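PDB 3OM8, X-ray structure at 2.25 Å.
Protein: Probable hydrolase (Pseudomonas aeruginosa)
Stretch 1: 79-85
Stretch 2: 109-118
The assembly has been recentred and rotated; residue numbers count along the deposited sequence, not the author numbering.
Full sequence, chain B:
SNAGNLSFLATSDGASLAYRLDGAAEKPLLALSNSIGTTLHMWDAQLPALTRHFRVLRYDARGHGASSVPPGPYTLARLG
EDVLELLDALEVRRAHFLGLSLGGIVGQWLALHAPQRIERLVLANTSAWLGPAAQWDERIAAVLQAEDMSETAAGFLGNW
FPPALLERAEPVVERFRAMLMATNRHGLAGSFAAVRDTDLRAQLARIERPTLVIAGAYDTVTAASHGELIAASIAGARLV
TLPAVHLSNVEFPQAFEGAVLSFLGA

Stretch 1 79-85: LGEDVLE
Stretch 2 (109-118) WLALHAPQRI

Residues 79-85 lie within a longer helix, with phi/psi near -65/-40 throughout. Residues 109-113 are the end of a second helix. Ala114 leaves helical geometry at phi/psi -140/51, residues 115-117 form a 3-10 segment, and Ile118 is extended at -112/129. The helix axes approach to 10.1 Å, with a signed crossing angle of -76°. The CA atoms of Gly80 and Leu110 are 6.1 Å apart, and those of Leu84 and Arg117 are 7.9 Å apart. The contact buries 339 Å², both sides summed. No hydrogen bond crosses it; packing holds the stretches together.

The closest backbone approach is at Gly80. Its CA lies 3.7 Å from Trp109 CE3, oblique to the ring. A CB at Gly80 would point toward stretch 2 and sit 2.2 Å from Trp109 CE3, a clash. Glycine therefore suits this place. Gly80 O also lies 3.6 Å from Leu110 CD2. Trp109 points toward stretch 1, with chi1 t (-170°) and chi2 92°.

Apolar packing centres on Leu84, which has the largest area covered. Its CA-to-CB bond points sideways, but the m,t rotamer brings its end nearer. Leu84 CD2 is 3.7 Å from Leu110 CD2, and Leu84 CD1 is 3.8 Å from Ala114 CB. Leu84 CD1 also meets the edge of the Trp109 ring, 4.3 Å from CZ3. Leu110, also m,t, starts sideways and its end comes nearer. Its CD1 lies 3.9 Å from CG1 of Val83, which is t and points toward stretch 2. The small Ala114 side chain points toward stretch 1.

Two charged residues contribute through van der Waals contact. Arg117 points toward stretch 1, with chi1 to chi3 all m and chi4 -95°. Its CG is 3.9 Å from Leu84 CD2, so the aliphatic part of the chain packs on leucine. Its guanidinium nitrogens are hydrogen-bonded elsewhere in the structure. Glu81 starts away, but chi1 m, chi2 m and chi3 -32° bring OE2 to 3.9 Å from Trp109 CH2, at the ring edge.

Backbone hydrogen bonds shape each stretch. Leu84 N donates to Gly80 O at 3.2 Å, and Glu85 N to Glu81 O at 2.8 Å. In stretch 2, His113 N donates to Trp109 O at 2.8 Å and Ala114 N to Leu110 O at 2.7 Å. Beyond the helix, Arg117 N donates to Ala114 O at 2.9 Å. His113, with chi1 m and chi2 99°, also donates from ND1 to Trp109 O at 3.2 Å.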

# COMPACT_ATOMS: atom_id res chain seq x y z
N LEU B 79 14.54 -25.73 -4.75
CA LEU B 79 15.06 -24.37 -4.85
C LEU B 79 15.31 -23.76 -3.46
O LEU B 79 16.22 -22.94 -3.27
CB LEU B 79 14.11 -23.48 -5.65
CG LEU B 79 13.79 -23.91 -7.08
CD1 LEU B 79 12.85 -22.90 -7.73
CD2 LEU B 79 15.08 -24.04 -7.90
N GLY B 80 14.51 -24.15 -2.48
CA GLY B 80 14.71 -23.71 -1.11
C GLY B 80 15.90 -24.40 -0.48
O GLY B 80 16.67 -23.79 0.25
N GLU B 81 16.05 -25.70 -0.77
CA GLU B 81 17.17 -26.46 -0.22
C GLU B 81 18.51 -25.91 -0.70
O GLU B 81 19.51 -25.95 0.02
CB GLU B 81 17.03 -27.94 -0.58
CG GLU B 81 15.99 -28.67 0.26
CD GLU B 81 16.41 -28.82 1.71
OE1 GLU B 81 17.63 -28.94 1.97
OE2 GLU B 81 15.52 -28.83 2.59
N ASP B 82 18.53 -25.39 -1.93
CA ASP B 82 19.73 -24.75 -2.46
C ASP B 82 20.20 -23.63 -1.51
O ASP B 82 21.39 -23.53 -1.20
CB ASP B 82 19.46 -24.19 -3.86
CG ASP B 82 19.35 -25.28 -4.93
OD1 ASP B 82 19.60 -26.47 -4.64
OD2 ASP B 82 19.00 -24.93 -6.08
N VAL B 83 19.27 -22.80 -1.05
CA VAL B 83 19.62 -21.73 -0.13
C VAL B 83 20.13 -22.32 1.19
O VAL B 83 21.19 -21.94 1.68
CB VAL B 83 18.43 -20.76 0.11
CG1 VAL B 83 18.77 -19.75 1.20
CG2 VAL B 83 18.06 -20.05 -1.19
N LEU B 84 19.40 -23.28 1.74
CA LEU B 84 19.81 -23.91 2.98
C LEU B 84 21.22 -24.48 2.90
O LEU B 84 21.98 -24.39 3.87
CB LEU B 84 18.81 -24.98 3.41
CG LEU B 84 17.41 -24.43 3.68
CD1 LEU B 84 16.50 -25.53 4.18
CD2 LEU B 84 17.48 -23.30 4.69
N GLU B 85 21.58 -25.06 1.76
CA GLU B 85 22.90 -25.66 1.60
C GLU B 85 23.99 -24.59 1.44
O GLU B 85 25.13 -24.80 1.86
CB GLU B 85 22.93 -26.65 0.42
CG GLU B 85 22.02 -27.86 0.61
CD GLU B 85 22.23 -28.94 -0.46
OE1 GLU B 85 23.36 -29.07 -0.98
OE2 GLU B 85 21.26 -29.67 -0.76
N TRP B 109 8.72 -20.19 1.06
CA TRP B 109 9.02 -21.59 1.36
C TRP B 109 9.98 -21.73 2.54
O TRP B 109 9.75 -22.53 3.44
CB TRP B 109 9.61 -22.31 0.13
CG TRP B 109 9.72 -23.79 0.31
CD1 TRP B 109 8.79 -24.73 -0.03
CD2 TRP B 109 10.81 -24.52 0.91
NE1 TRP B 109 9.23 -25.98 0.30
CE2 TRP B 109 10.47 -25.88 0.88
CE3 TRP B 109 12.04 -24.15 1.46
CZ2 TRP B 109 11.31 -26.88 1.37
CZ3 TRP B 109 12.87 -25.13 1.95
CH2 TRP B 109 12.51 -26.48 1.91
N LEU B 110 11.07 -20.96 2.53
CA LEU B 110 12.01 -21.01 3.64
C LEU B 110 11.32 -20.65 4.96
O LEU B 110 11.57 -21.27 5.99
CB LEU B 110 13.20 -20.09 3.38
CG LEU B 110 14.07 -20.51 2.21
CD1 LEU B 110 14.97 -19.38 1.74
CD2 LEU B 110 14.89 -21.73 2.60
N ALA B 111 10.43 -19.66 4.92
CA ALA B 111 9.74 -19.23 6.14
C ALA B 111 8.81 -20.33 6.63
O ALA B 111 8.58 -20.47 7.83
CB ALA B 111 8.96 -17.95 5.89
N LEU B 112 8.29 -21.12 5.70
CA LEU B 112 7.39 -22.20 6.06
C LEU B 112 8.12 -23.46 6.53
O LEU B 112 7.66 -24.14 7.45
CB LEU B 112 6.45 -22.54 4.90
CG LEU B 112 5.34 -21.53 4.63
CD1 LEU B 112 4.71 -21.77 3.27
CD2 LEU B 112 4.29 -21.59 5.73
N HIS B 113 9.26 -23.75 5.92
CA HIS B 113 9.88 -25.06 6.12
C HIS B 113 11.20 -25.01 6.89
O HIS B 113 11.63 -26.02 7.46
CB HIS B 113 10.04 -25.79 4.78
CG HIS B 113 8.74 -26.09 4.12
ND1 HIS B 113 8.21 -25.32 3.11
CD2 HIS B 113 7.83 -27.07 4.36
CE1 HIS B 113 7.04 -25.81 2.74
NE2 HIS B 113 6.79 -26.88 3.48
N ALA B 114 11.83 -23.84 6.92
CA ALA B 114 13.06 -23.67 7.67
C ALA B 114 13.11 -22.31 8.40
O ALA B 114 14.10 -21.57 8.30
CB ALA B 114 14.26 -23.83 6.75
N PRO B 115 12.04 -21.99 9.15
CA PRO B 115 11.91 -20.67 9.77
C PRO B 115 13.11 -20.34 10.65
O PRO B 115 13.55 -19.19 10.69
CB PRO B 115 10.64 -20.80 10.63
CG PRO B 115 10.42 -22.27 10.80
CD PRO B 115 10.96 -22.91 9.55
N GLN B 116 13.63 -21.35 11.34
CA GLN B 116 14.76 -21.17 12.25
C GLN B 116 16.03 -20.66 11.55
O GLN B 116 16.99 -20.25 12.21
CB GLN B 116 15.05 -22.48 12.98
CG GLN B 116 15.75 -23.55 12.14
CD GLN B 116 14.81 -24.33 11.22
OE1 GLN B 116 13.60 -24.09 11.19
NE2 GLN B 116 15.38 -25.27 10.47
N ARG B 117 16.05 -20.71 10.22
CA ARG B 117 17.19 -20.23 9.44
C ARG B 117 16.99 -18.79 8.96
O ARG B 117 17.92 -18.18 8.41
CB ARG B 117 17.44 -21.13 8.22
CG ARG B 117 17.55 -22.64 8.49
CD ARG B 117 18.70 -22.99 9.41
NE ARG B 117 20.00 -22.59 8.89
CZ ARG B 117 20.81 -23.38 8.19
NH1 ARG B 117 20.44 -24.63 7.92
NH2 ARG B 117 21.98 -22.93 7.75
N ILE B 118 15.78 -18.26 9.15
CA ILE B 118 15.42 -16.93 8.65
C ILE B 118 15.20 -15.90 9.77
O ILE B 118 14.44 -16.14 10.72
CB ILE B 118 14.14 -16.96 7.78
CG1 ILE B 118 14.28 -17.93 6.61
CG2 ILE B 118 13.80 -15.57 7.29
CD1 ILE B 118 15.39 -17.58 5.62